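Local coordinates for lipoxygenase (Cyanothece sp., PDB 5EK8), which is a non-heme iron 9R-lipoxygenase that probably inserts molecular oxygen into polyunsaturated fatty acids, at residues A[454-459]-A[651-657]; A[259-264]-A[274-278]; A[459-464]-A[560-564]; A[252-256]-A[446-452]. Residue numbers count along the deposited sequence, not the author numbering.

Contact 1. Residues A[454-459]-A[651-657]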
loop_
_atom_site.group_PDB
_atom_site.type_symbol
_atom_site.label_atom_id
_atom_site.label_comp_id
_atom_site.label_asym_id
_atom_site.label_seq_id
_atom_site.Cartn_x
_atom_site.Cartn_y
_atom_site.Cartn_z
ATOM N N LYS A 454 -0.802 7.930 -20.895
ATOM C CA LYS A 454 -2.152 8.029 -21.440
ATOM C C LYS A 454 -3.172 7.460 -20.449
ATOM O O LYS A 454 -4.150 8.130 -20.077
ATOM C CB LYS A 454 -2.237 7.297 -22.786
ATOM C CG LYS A 454 -1.354 7.899 -23.878
ATOM C CD LYS A 454 -1.019 6.878 -24.960
ATOM C CE LYS A 454 -1.853 7.069 -26.220
ATOM N NZ LYS A 454 -1.468 8.306 -26.958
ATOM N N ALA A 455 -2.920 6.228 -20.013
ATOM C CA ALA A 455 -3.784 5.547 -19.050
ATOM C C ALA A 455 -4.010 6.377 -17.787
ATOM O O ALA A 455 -5.148 6.605 -17.362
ATOM C CB ALA A 455 -3.189 4.202 -18.688
ATOM N N ALA A 456 -2.905 6.836 -17.211
ATOM C CA ALA A 456 -2.908 7.598 -15.969
ATOM C C ALA A 456 -3.684 8.903 -16.098
ATOM O O ALA A 456 -4.455 9.255 -15.209
ATOM C CB ALA A 456 -1.479 7.878 -15.525
ATOM N N ASN A 457 -3.490 9.617 -17.200
ATOM C CA ASN A 457 -4.200 10.877 -17.402
ATOM C C ASN A 457 -5.700 10.673 -17.610
ATOM O O ASN A 457 -6.517 11.431 -17.072
ATOM C CB ASN A 457 -3.604 11.643 -18.580
ATOM C CG ASN A 457 -2.491 12.582 -18.156
ATOM O OD1 ASN A 457 -2.747 13.690 -17.677
ATOM N ND2 ASN A 457 -1.248 12.143 -18.324
ATOM N N LEU A 458 -6.059 9.644 -18.377
ATOM C CA LEU A 458 -7.465 9.285 -18.557
ATOM C C LEU A 458 -8.123 9.007 -17.205
ATOM O O LEU A 458 -9.181 9.572 -16.868
ATOM C CB LEU A 458 -7.591 8.062 -19.461
ATOM C CG LEU A 458 -8.758 8.014 -20.452
ATOM C CD1 LEU A 458 -8.730 6.695 -21.204
ATOM C CD2 LEU A 458 -10.107 8.223 -19.767
ATOM N N TYR A 459 -7.478 8.142 -16.427
ATOM C CA TYR A 459 -7.982 7.799 -15.102
ATOM C C TYR A 459 -8.084 9.031 -14.216
ATOM O O TYR A 459 -9.025 9.171 -13.439
ATOM C CB TYR A 459 -7.092 6.754 -14.429
ATOM C CG TYR A 459 -7.726 6.158 -13.198
ATOM C CD1 TYR A 459 -8.926 5.465 -13.288
ATOM C CD2 TYR A 459 -7.135 6.292 -11.947
ATOM C CE1 TYR A 459 -9.521 4.920 -12.174
ATOM C CE2 TYR A 459 -7.723 5.750 -10.819
ATOM C CZ TYR A 459 -8.921 5.062 -10.940
ATOM O OH TYR A 459 -9.530 4.504 -9.834
ATOM N N GLN A 651 -12.004 3.579 -24.240
ATOM C CA GLN A 651 -10.782 4.364 -24.416
ATOM C C GLN A 651 -9.642 3.667 -23.693
ATOM O O GLN A 651 -8.486 3.737 -24.116
ATOM C CB GLN A 651 -10.946 5.796 -23.892
ATOM C CG GLN A 651 -12.160 6.555 -24.419
ATOM C CD GLN A 651 -13.463 6.101 -23.778
ATOM O OE1 GLN A 651 -13.488 5.124 -23.031
ATOM N NE2 GLN A 651 -14.548 6.808 -24.069
ATOM N N PHE A 652 -9.976 2.994 -22.596
ATOM C CA PHE A 652 -9.006 2.177 -21.882
ATOM C C PHE A 652 -8.692 0.928 -22.687
ATOM O O PHE A 652 -7.548 0.473 -22.719
ATOM C CB PHE A 652 -9.516 1.802 -20.487
ATOM C CG PHE A 652 -9.185 2.815 -19.428
ATOM C CD1 PHE A 652 -7.868 3.074 -19.086
ATOM C CD2 PHE A 652 -10.188 3.509 -18.773
ATOM C CE1 PHE A 652 -7.557 4.009 -18.111
ATOM C CE2 PHE A 652 -9.884 4.440 -17.794
ATOM C CZ PHE A 652 -8.568 4.689 -17.462
ATOM N N ALA A 653 -9.714 0.374 -23.335
ATOM C CA ALA A 653 -9.519 -0.768 -24.225
ATOM C C ALA A 653 -8.556 -0.425 -25.367
ATOM O O ALA A 653 -7.739 -1.253 -25.774
ATOM C CB ALA A 653 -10.855 -1.244 -24.778
ATOM N N GLU A 654 -8.650 0.805 -25.868
ATOM C CA GLU A 654 -7.798 1.275 -26.962
ATOM C C GLU A 654 -6.332 1.359 -26.552
ATOM O O GLU A 654 -5.444 1.461 -27.399
ATOM C CB GLU A 654 -8.273 2.643 -27.460
ATOM C CG GLU A 654 -9.605 2.607 -28.196
ATOM C CD GLU A 654 -10.146 3.989 -28.496
ATOM O OE1 GLU A 654 -9.656 4.966 -27.891
ATOM O OE2 GLU A 654 -11.062 4.098 -29.338
ATOM N N LEU A 655 -6.086 1.326 -25.245
ATOM C CA LEU A 655 -4.733 1.327 -24.710
ATOM C C LEU A 655 -4.359 -0.062 -24.204
ATOM O O LEU A 655 -3.308 -0.248 -23.597
ATOM C CB LEU A 655 -4.607 2.360 -23.590
ATOM C CG LEU A 655 -5.010 3.787 -23.970
ATOM C CD1 LEU A 655 -4.987 4.709 -22.751
ATOM C CD2 LEU A 655 -4.105 4.313 -25.075
ATOM N N GLY A 656 -5.227 -1.038 -24.459
ATOM C CA GLY A 656 -4.973 -2.414 -24.073
ATOM C C GLY A 656 -5.181 -2.662 -22.592
ATOM O O GLY A 656 -4.492 -3.480 -21.980
ATOM N N ILE A 657 -6.145 -1.953 -22.015
ATOM C CA ILE A 657 -6.428 -2.060 -20.589
ATOM C C ILE A 657 -7.889 -2.418 -20.310
ATOM O O ILE A 657 -8.810 -1.854 -20.906
ATOM C CB ILE A 657 -6.076 -0.746 -19.863
ATOM C CG1 ILE A 657 -4.579 -0.458 -20.004
ATOM C CG2 ILE A 657 -6.477 -0.817 -18.399
ATOM C CD1 ILE A 657 -4.238 1.019 -20.046
#
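A Schellman motif ends helix 649-653 here, and the side chains around it pack against helix 451-473. The chain turns at G656, the C-prime residue with positive phi (76°), through bonds from I657 N to F652 O (2.9 Å) and from G656 N to A653 O (2.8 Å). This reversal lets L655 and I657 face the same helix as F652. No hydrogen bond joins the two segments, and the contact is apolar. F652, near the m well (chi1 -88°), slides its ring between A455, L458 and Y459, with CZ lying 4.0 Å from both L458 CB and Y459 CB. Y459 is t, so its ring runs on past F652 and its hydroxyl reaches T567 of helix 549-574. L655 (m, t) places CD1 3.8 Å from A455 N, while its CD2 meets K454 CE at 3.7 Å; the lysine lays its aliphatic part here and leads its ammonium away. The small A455 leaves room for I657, whose CD1 approaches A455 CB to 3.6 Å. L458 has a chi1 between wells (-142°), and its CD1 sits 4.0 Å from the F652 ring centroid, 1° off the ring normal, a CH-pi contact.

Contact 2. Residues A[259-264]-A[274-278]; sequences NPCLLK and KMSFI
Two backbone hydrogen bonds pair K264 with K274: K264 N donates to K274 O at 2.8 Å, and K274 N to K264 O at 2.9 Å. They make an antiparallel hydrogen-bonded pair, CA atoms 5.2 Å apart, joining strand 264-266 to strand 272-277. Both lysine side chains lie on one face of the sheet, K264 as m and K274 as p at chi1, with K264 CB 4.0 Å from K274 CG. K264 NZ makes a weak hydrogen bond to S276 OG (3.3 Å), itself hydrogen-bonded to E294, but N508 and D510 hold the ammonium too; K274 NZ is bridged to E294 and D510. Before K264 the chain is irregular and splays away, 259-264 running at 125° to 274-277. Apolar side chains fill the gap: L263 CD2 reaches M275 CB at 3.7 Å, and C261 CB reaches the SD of M275 (t, p, m) at 3.5 Å. Farther out, C261 SG is 4.4 Å from F277 CZ. The chemistry implies a beta hairpin within the sheet, whose two buried lysines meet acidic partners, while sulfur and hydrocarbon groups seal the diverging end.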
loop_
_atom_site.group_PDB
_atom_site.type_symbol
_atom_site.label_atom_id
_atom_site.label_comp_id
_atom_site.label_asym_id
_atom_site.label_seq_id
_atom_site.Cartn_x
_atom_site.Cartn_y
_atom_site.Cartn_z
ATOM N N ASN A 259 8.094 -0.681 -13.212
ATOM C CA ASN A 259 8.677 0.613 -12.894
ATOM C C ASN A 259 8.585 1.498 -14.124
ATOM O O ASN A 259 9.470 1.474 -14.976
ATOM C CB ASN A 259 10.135 0.463 -12.449
ATOM C CG ASN A 259 10.702 1.733 -11.820
ATOM O OD1 ASN A 259 10.161 2.827 -11.983
ATOM N ND2 ASN A 259 11.803 1.584 -11.093
ATOM N N PRO A 260 7.499 2.275 -14.231
ATOM C CA PRO A 260 7.365 3.152 -15.390
ATOM C C PRO A 260 8.214 4.391 -15.177
ATOM O O PRO A 260 7.835 5.274 -14.407
ATOM C CB PRO A 260 5.866 3.483 -15.421
ATOM C CG PRO A 260 5.282 2.914 -14.133
ATOM C CD PRO A 260 6.427 2.505 -13.255
ATOM N N CYS A 261 9.353 4.442 -15.856
ATOM C CA CYS A 261 10.365 5.461 -15.606
ATOM C C CYS A 261 9.922 6.869 -15.990
ATOM O O CYS A 261 9.477 7.108 -17.110
ATOM C CB CYS A 261 11.652 5.101 -16.352
ATOM S SG CYS A 261 12.420 3.545 -15.804
ATOM N N LEU A 262 10.039 7.797 -15.044
ATOM C CA LEU A 262 9.845 9.210 -15.335
ATOM C C LEU A 262 11.171 9.751 -15.845
ATOM O O LEU A 262 12.056 10.090 -15.064
ATOM C CB LEU A 262 9.370 9.974 -14.095
ATOM C CG LEU A 262 8.654 11.313 -14.289
ATOM C CD1 LEU A 262 7.878 11.679 -13.035
ATOM C CD2 LEU A 262 9.630 12.418 -14.621
ATOM N N LEU A 263 11.304 9.816 -17.165
ATOM C CA LEU A 263 12.586 10.112 -17.797
ATOM C C LEU A 263 13.080 11.546 -17.602
ATOM O O LEU A 263 12.310 12.462 -17.309
ATOM C CB LEU A 263 12.504 9.814 -19.296
ATOM C CG LEU A 263 12.320 8.353 -19.708
ATOM C CD1 LEU A 263 12.530 8.227 -21.200
ATOM C CD2 LEU A 263 13.270 7.437 -18.953
ATOM N N LYS A 264 14.385 11.724 -17.770
ATOM C CA LYS A 264 14.978 13.050 -17.779
ATOM C C LYS A 264 15.254 13.466 -19.220
ATOM O O LYS A 264 15.823 12.708 -20.002
ATOM C CB LYS A 264 16.260 13.081 -16.942
ATOM C CG LYS A 264 16.041 12.693 -15.485
ATOM C CD LYS A 264 17.214 13.084 -14.592
ATOM C CE LYS A 264 18.378 12.116 -14.718
ATOM N NZ LYS A 264 19.432 12.388 -13.696
ATOM N N LYS A 274 17.113 10.276 -20.741
ATOM C CA LYS A 274 17.908 9.355 -19.944
ATOM C C LYS A 274 17.215 8.991 -18.642
ATOM O O LYS A 274 16.288 9.674 -18.201
ATOM C CB LYS A 274 19.284 9.943 -19.637
ATOM C CG LYS A 274 19.261 11.080 -18.635
ATOM C CD LYS A 274 20.664 11.492 -18.228
ATOM C CE LYS A 274 21.388 10.377 -17.507
ATOM N NZ LYS A 274 22.670 10.865 -16.913
ATOM N N MET A 275 17.666 7.892 -18.045
ATOM C CA MET A 275 17.209 7.483 -16.726
ATOM C C MET A 275 18.401 7.013 -15.891
ATOM O O MET A 275 19.242 6.240 -16.360
ATOM C CB MET A 275 16.148 6.387 -16.827
ATOM C CG MET A 275 15.512 5.995 -15.492
ATOM S SD MET A 275 14.181 7.079 -14.924
ATOM C CE MET A 275 15.082 8.390 -14.096
ATOM N N SER A 276 18.472 7.503 -14.659
ATOM C CA SER A 276 19.631 7.276 -13.815
ATOM C C SER A 276 19.274 6.483 -12.572
ATOM O O SER A 276 18.323 6.809 -11.860
ATOM C CB SER A 276 20.262 8.609 -13.399
ATOM O OG SER A 276 20.572 9.416 -14.522
ATOM N N PHE A 277 20.057 5.447 -12.313
ATOM C CA PHE A 277 20.001 4.766 -11.035
ATOM C C PHE A 277 21.392 4.757 -10.415
ATOM O O PHE A 277 22.290 4.054 -10.884
ATOM C CB PHE A 277 19.455 3.349 -11.197
ATOM C CG PHE A 277 18.025 3.306 -11.661
ATOM C CD1 PHE A 277 17.014 3.850 -10.881
ATOM C CD2 PHE A 277 17.691 2.722 -12.875
ATOM C CE1 PHE A 277 15.703 3.820 -11.303
ATOM C CE2 PHE A 277 16.380 2.686 -13.303
ATOM C CZ PHE A 277 15.382 3.232 -12.516
ATOM N N ILE A 278 21.558 5.566 -9.371
ATOM C CA ILE A 278 22.830 5.692 -8.666
ATOM C C ILE A 278 22.664 5.329 -7.192
ATOM O O ILE A 278 21.776 5.839 -6.511
ATOM C CB ILE A 278 23.412 7.119 -8.784
ATOM C CG1 ILE A 278 23.991 7.348 -10.182
ATOM C CG2 ILE A 278 24.490 7.341 -7.746
ATOM C CD1 ILE A 278 23.023 7.979 -11.148
#

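Contact 3. Residues A[459-464]-A[560-564]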
loop_
_atom_site.group_PDB
_atom_site.type_symbol
_atom_site.label_atom_id
_atom_site.label_comp_id
_atom_site.label_asym_id
_atom_site.label_seq_id
_atom_site.Cartn_x
_atom_site.Cartn_y
_atom_site.Cartn_z
ATOM N N TYR A 459 -7.478 8.142 -16.427
ATOM C CA TYR A 459 -7.982 7.799 -15.102
ATOM C C TYR A 459 -8.084 9.031 -14.216
ATOM O O TYR A 459 -9.025 9.171 -13.439
ATOM C CB TYR A 459 -7.092 6.754 -14.429
ATOM C CG TYR A 459 -7.726 6.158 -13.198
ATOM C CD1 TYR A 459 -8.926 5.465 -13.288
ATOM C CD2 TYR A 459 -7.135 6.292 -11.947
ATOM C CE1 TYR A 459 -9.521 4.920 -12.174
ATOM C CE2 TYR A 459 -7.723 5.750 -10.819
ATOM C CZ TYR A 459 -8.921 5.062 -10.940
ATOM O OH TYR A 459 -9.530 4.504 -9.834
ATOM N N TRP A 460 -7.107 9.922 -14.348
ATOM C CA TRP A 460 -7.064 11.140 -13.559
ATOM C C TRP A 460 -8.268 12.014 -13.862
ATOM O O TRP A 460 -8.870 12.575 -12.951
ATOM C CB TRP A 460 -5.768 11.907 -13.822
ATOM C CG TRP A 460 -5.586 13.099 -12.931
ATOM C CD1 TRP A 460 -5.733 14.407 -13.275
ATOM C CD2 TRP A 460 -5.230 13.085 -11.543
ATOM N NE1 TRP A 460 -5.484 15.213 -12.191
ATOM C CE2 TRP A 460 -5.172 14.426 -11.115
ATOM C CE3 TRP A 460 -4.953 12.071 -10.623
ATOM C CZ2 TRP A 460 -4.851 14.778 -9.805
ATOM C CZ3 TRP A 460 -4.635 12.419 -9.327
ATOM C CH2 TRP A 460 -4.586 13.763 -8.928
ATOM N N GLN A 461 -8.618 12.131 -15.140
ATOM C CA GLN A 461 -9.781 12.926 -15.522
ATOM C C GLN A 461 -11.065 12.283 -15.006
ATOM O O GLN A 461 -12.000 12.982 -14.586
ATOM C CB GLN A 461 -9.840 13.108 -17.040
ATOM C CG GLN A 461 -9.347 14.476 -17.511
ATOM C CD GLN A 461 -7.994 14.854 -16.921
ATOM O OE1 GLN A 461 -6.964 14.263 -17.259
ATOM N NE2 GLN A 461 -7.993 15.840 -16.028
ATOM N N ILE A 462 -11.103 10.953 -15.022
ATOM C CA ILE A 462 -12.229 10.240 -14.418
ATOM C C ILE A 462 -12.373 10.592 -12.933
ATOM O O ILE A 462 -13.468 10.918 -12.460
ATOM C CB ILE A 462 -12.082 8.718 -14.560
ATOM C CG1 ILE A 462 -12.112 8.315 -16.033
ATOM C CG2 ILE A 462 -13.198 8.008 -13.820
ATOM C CD1 ILE A 462 -11.894 6.842 -16.252
ATOM N N LEU A 463 -11.258 10.533 -12.210
ATOM C CA LEU A 463 -11.235 10.884 -10.792
ATOM C C LEU A 463 -11.650 12.334 -10.569
ATOM O O LEU A 463 -12.309 12.651 -9.588
ATOM C CB LEU A 463 -9.847 10.642 -10.192
ATOM C CG LEU A 463 -9.356 9.191 -10.204
ATOM C CD1 LEU A 463 -8.149 9.028 -9.301
ATOM C CD2 LEU A 463 -10.467 8.222 -9.809
ATOM N N THR A 464 -11.268 13.212 -11.486
ATOM C CA THR A 464 -11.653 14.611 -11.388
ATOM C C THR A 464 -13.167 14.764 -11.473
ATOM O O THR A 464 -13.783 15.393 -10.601
ATOM C CB THR A 464 -10.996 15.443 -12.486
ATOM O OG1 THR A 464 -9.574 15.304 -12.396
ATOM C CG2 THR A 464 -11.376 16.902 -12.333
ATOM N N ARG A 560 -8.312 13.023 -4.762
ATOM C CA ARG A 560 -7.798 12.572 -6.056
ATOM C C ARG A 560 -6.494 11.793 -5.905
ATOM O O ARG A 560 -6.319 10.725 -6.492
ATOM C CB ARG A 560 -7.565 13.759 -6.994
ATOM C CG ARG A 560 -8.800 14.260 -7.715
ATOM C CD ARG A 560 -8.414 15.262 -8.796
ATOM N NE ARG A 560 -7.809 16.480 -8.256
ATOM C CZ ARG A 560 -8.485 17.589 -7.963
ATOM N NH1 ARG A 560 -9.796 17.641 -8.152
ATOM N NH2 ARG A 560 -7.850 18.649 -7.482
ATOM N N HIS A 561 -5.580 12.347 -5.117
ATOM C CA HIS A 561 -4.281 11.731 -4.867
ATOM C C HIS A 561 -4.422 10.326 -4.265
ATOM O O HIS A 561 -3.917 9.331 -4.815
ATOM C CB HIS A 561 -3.464 12.634 -3.937
ATOM C CG HIS A 561 -2.022 12.257 -3.832
ATOM N ND1 HIS A 561 -1.120 12.463 -4.854
ATOM C CD2 HIS A 561 -1.319 11.691 -2.823
ATOM C CE1 HIS A 561 0.073 12.038 -4.480
ATOM N NE2 HIS A 561 -0.019 11.567 -3.248
ATOM N N ILE A 562 -5.126 10.268 -3.136
ATOM C CA ILE A 562 -5.388 9.022 -2.427
ATOM C C ILE A 562 -5.999 7.970 -3.344
ATOM O O ILE A 562 -5.463 6.866 -3.484
ATOM C CB ILE A 562 -6.331 9.249 -1.228
ATOM C CG1 ILE A 562 -5.654 10.132 -0.177
ATOM C CG2 ILE A 562 -6.759 7.916 -0.619
ATOM C CD1 ILE A 562 -6.599 10.622 0.909
ATOM N N ILE A 563 -7.113 8.327 -3.979
ATOM C CA ILE A 563 -7.814 7.395 -4.851
ATOM C C ILE A 563 -6.910 6.927 -5.980
ATOM O O ILE A 563 -6.883 5.741 -6.308
ATOM C CB ILE A 563 -9.093 8.016 -5.443
ATOM C CG1 ILE A 563 -10.112 8.284 -4.336
ATOM C CG2 ILE A 563 -9.701 7.089 -6.482
ATOM C CD1 ILE A 563 -11.370 8.965 -4.817
ATOM N N PHE A 564 -6.147 7.851 -6.557
ATOM C CA PHE A 564 -5.267 7.503 -7.667
ATOM C C PHE A 564 -4.248 6.460 -7.264
ATOM O O PHE A 564 -4.047 5.475 -7.977
ATOM C CB PHE A 564 -4.536 8.726 -8.214
ATOM C CG PHE A 564 -3.653 8.419 -9.394
ATOM C CD1 PHE A 564 -2.307 8.117 -9.223
ATOM C CD2 PHE A 564 -4.174 8.420 -10.679
ATOM C CE1 PHE A 564 -1.498 7.833 -10.311
ATOM C CE2 PHE A 564 -3.369 8.141 -11.773
ATOM C CZ PHE A 564 -2.029 7.843 -11.588
#
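Helix 451-473 crosses helix 549-574 here, the short segments' axes coming within 10.2 Å at 130° between their N-to-C directions, so the helices run obliquely, more antiparallel than parallel. Y459 comes first: its ring lies beside F564, with Y459 CD2 3.9 Å from F564 CD2, and its hydroxyl passes the I563 side chain to bond T567 one turn further on. W460 (t) covers the largest share of the interface on this helix. Its six-membered ring turns an edge to the face of F564 in an offset edge-to-face pair, centroids 5.7 Å apart and planes at 74°, while W460 CH2 rests 3.6 Å from R560 CB. R560 stretches along the indole, its CD 4.2 Å from the centroid of the six-membered ring and 29° off the normal, so this CH-pi contact is off-centre; its guanidinium goes on to Q557. L463, pointing into the groove between R560, I563 and F564, brings CD2 to within 3.6 Å of I563 CG2 and CD1 to 3.8 Å from F564 CB. Last, T464 turns its OG1 back to W460 O (2.9 Å) and leaves it 3.8 Å from R560 CD. The two helices belong to the largely helical catalytic domain of the lipoxygenase fold, and helix 549-574 carries the iron ligands H570 and N574 further along.

Contact 4. Residues A[252-256]-A[446-452]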
loop_
_atom_site.group_PDB
_atom_site.type_symbol
_atom_site.label_atom_id
_atom_site.label_comp_id
_atom_site.label_asym_id
_atom_site.label_seq_id
_atom_site.Cartn_x
_atom_site.Cartn_y
_atom_site.Cartn_z
ATOM N N LEU A 252 9.857 -0.147 -24.443
ATOM C CA LEU A 252 8.460 -0.288 -24.043
ATOM C C LEU A 252 8.310 -0.528 -22.541
ATOM O O LEU A 252 7.421 0.034 -21.908
ATOM C CB LEU A 252 7.791 -1.422 -24.819
ATOM C CG LEU A 252 7.345 -1.059 -26.233
ATOM C CD1 LEU A 252 6.727 -2.256 -26.911
ATOM C CD2 LEU A 252 6.370 0.112 -26.203
ATOM N N ARG A 253 9.188 -1.347 -21.969
ATOM C CA ARG A 253 9.076 -1.683 -20.552
ATOM C C ARG A 253 9.691 -0.607 -19.672
ATOM O O ARG A 253 9.316 -0.460 -18.509
ATOM C CB ARG A 253 9.721 -3.037 -20.262
ATOM C CG ARG A 253 9.035 -4.193 -20.972
ATOM C CD ARG A 253 7.514 -4.074 -20.910
ATOM N NE ARG A 253 6.983 -4.416 -19.593
ATOM C CZ ARG A 253 5.695 -4.359 -19.266
ATOM N NH1 ARG A 253 5.300 -4.694 -18.044
ATOM N NH2 ARG A 253 4.802 -3.962 -20.160
ATOM N N VAL A 254 10.640 0.143 -20.222
ATOM C CA VAL A 254 11.139 1.315 -19.521
ATOM C C VAL A 254 9.997 2.313 -19.353
ATOM O O VAL A 254 9.823 2.913 -18.288
ATOM C CB VAL A 254 12.317 1.971 -20.268
ATOM C CG1 VAL A 254 12.494 3.421 -19.836
ATOM C CG2 VAL A 254 13.596 1.182 -20.029
ATOM N N LEU A 255 9.201 2.458 -20.410
ATOM C CA LEU A 255 8.081 3.398 -20.414
ATOM C C LEU A 255 6.891 2.947 -19.571
ATOM O O LEU A 255 6.360 3.715 -18.767
ATOM C CB LEU A 255 7.600 3.644 -21.845
ATOM C CG LEU A 255 8.405 4.619 -22.702
ATOM C CD1 LEU A 255 7.804 4.688 -24.097
ATOM C CD2 LEU A 255 8.463 6.004 -22.056
ATOM N N ASN A 256 6.474 1.701 -19.758
ATOM C CA ASN A 256 5.181 1.266 -19.250
ATOM C C ASN A 256 5.235 0.072 -18.309
ATOM O O ASN A 256 4.197 -0.401 -17.848
ATOM C CB ASN A 256 4.265 0.945 -20.423
ATOM C CG ASN A 256 4.223 2.065 -21.443
ATOM O OD1 ASN A 256 3.897 3.206 -21.113
ATOM N ND2 ASN A 256 4.575 1.749 -22.685
ATOM N N ILE A 446 5.159 11.127 -23.281
ATOM C CA ILE A 446 6.279 11.472 -24.144
ATOM C C ILE A 446 5.952 11.180 -25.606
ATOM O O ILE A 446 6.257 11.980 -26.489
ATOM C CB ILE A 446 7.554 10.698 -23.765
ATOM C CG1 ILE A 446 7.865 10.852 -22.277
ATOM C CG2 ILE A 446 8.728 11.156 -24.618
ATOM C CD1 ILE A 446 9.185 10.235 -21.881
ATOM N N CYS A 447 5.333 10.027 -25.852
ATOM C CA CYS A 447 4.999 9.605 -27.209
ATOM C C CYS A 447 3.749 8.725 -27.244
ATOM O O CYS A 447 3.135 8.465 -26.210
ATOM C CB CYS A 447 6.177 8.859 -27.831
ATOM S SG CYS A 447 6.753 7.463 -26.844
ATOM N N ASP A 448 3.379 8.269 -28.437
ATOM C CA ASP A 448 2.188 7.440 -28.616
ATOM C C ASP A 448 2.303 6.088 -27.918
ATOM O O ASP A 448 1.305 5.548 -27.443
ATOM C CB ASP A 448 1.904 7.232 -30.105
ATOM C CG ASP A 448 1.157 8.394 -30.717
ATOM O OD1 ASP A 448 0.297 8.968 -30.015
ATOM O OD2 ASP A 448 1.426 8.733 -31.890
ATOM N N ASP A 449 3.518 5.550 -27.856
ATOM C CA ASP A 449 3.758 4.266 -27.203
ATOM C C ASP A 449 3.779 4.389 -25.681
ATOM O O ASP A 449 3.846 3.384 -24.970
ATOM C CB ASP A 449 5.074 3.654 -27.691
ATOM C CG ASP A 449 4.946 2.989 -29.053
ATOM O OD1 ASP A 449 3.925 3.208 -29.739
ATOM O OD2 ASP A 449 5.872 2.246 -29.443
ATOM N N HIS A 450 3.720 5.619 -25.182
ATOM C CA HIS A 450 3.767 5.852 -23.742
ATOM C C HIS A 450 2.419 5.523 -23.107
ATOM O O HIS A 450 1.675 6.412 -22.684
ATOM C CB HIS A 450 4.166 7.295 -23.440
ATOM C CG HIS A 450 4.676 7.493 -22.051
ATOM N ND1 HIS A 450 5.066 8.727 -21.566
ATOM C CD2 HIS A 450 4.869 6.618 -21.038
ATOM C CE1 HIS A 450 5.467 8.598 -20.316
ATOM N NE2 HIS A 450 5.361 7.325 -19.970
ATOM N N LYS A 451 2.121 4.232 -23.049
ATOM C CA LYS A 451 0.823 3.755 -22.600
ATOM C C LYS A 451 0.485 4.192 -21.170
ATOM O O LYS A 451 -0.646 4.611 -20.893
ATOM C CB LYS A 451 0.773 2.230 -22.718
ATOM C CG LYS A 451 -0.525 1.601 -22.259
ATOM C CD LYS A 451 -0.481 0.101 -22.472
ATOM C CE LYS A 451 -0.148 -0.234 -23.921
ATOM N NZ LYS A 451 -0.222 -1.699 -24.182
ATOM N N TYR A 452 1.453 4.105 -20.263
ATOM C CA TYR A 452 1.159 4.411 -18.871
ATOM C C TYR A 452 0.677 5.847 -18.680
ATOM O O TYR A 452 -0.231 6.100 -17.897
ATOM C CB TYR A 452 2.364 4.180 -17.956
ATOM C CG TYR A 452 2.045 4.731 -16.589
ATOM C CD1 TYR A 452 1.137 4.081 -15.762
ATOM C CD2 TYR A 452 2.582 5.942 -16.155
ATOM C CE1 TYR A 452 0.800 4.599 -14.530
ATOM C CE2 TYR A 452 2.248 6.467 -14.921
ATOM C CZ TYR A 452 1.358 5.792 -14.118
ATOM O OH TYR A 452 1.014 6.300 -12.893
HETATM O O HOH W 1 6.806 6.473 -17.630
#
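The side-chain amide of N256, at the last residue of helix 247-256, spans the start of another helix: OD1 accepts from Y452 N at 2.7 Å, and ND2 donates to D449 O at 2.9 Å. Between these two anchor points the chain makes an inverse gamma turn centred on H450, with K451 N bonded to D449 O (2.7 Å); H450 is itself the N-cap residue of helix 451-473. K451 N also lies 2.8 Å from N256 OD1, but at an angle too poor for a hydrogen bond. H450 ND1 accepts from I446 N (3.0 Å), and a water joins its NE2 (2.9 Å) to L255 O (3.0 Å), so both ring nitrogens are engaged. L255 provides the apolar half of the contact: its CD2 sits 4.0 Å from the centroid of the H450 ring and 17° off the normal, a CH-pi contact over the face, and its CD1 is 4.0 Å from C447 SG. L252 CD2 borders the D449 carboxylate, OD2 being 3.9 Å away, and K303 of strand 303-313 makes the salt bridge to that acid. The C-terminal end of helix 247-256 thus meets the N-terminal start of helix 451-473, while W572 of helix 549-574 bonds N256 O and meets the Y452 ring edge-to-face.

In the fold
Contacts 1, 3 and 4 lie along one helix, 451-473: contact 4 holds its start, and contacts 1 and 3 follow, sharing Y459, with centres 13 Å apart. I462 CD1 reaches F652 CE2 at 3.5 Å, tying contact 3 to contact 1. Contact 2 joins from contact 4 through C261 N and V254 O, 2.9 Å apart, a probable hydrogen bond, but stays about 9 Å (nearest atoms) from contacts 1 and 3. None touches the iron directly: the side chains of F564, Y459 and Y452 lie about 9, 10 and 10 Å from that of the ligand H570, and the side chain of N259 about 8 Å from that of H359 and about 14 Å from the iron.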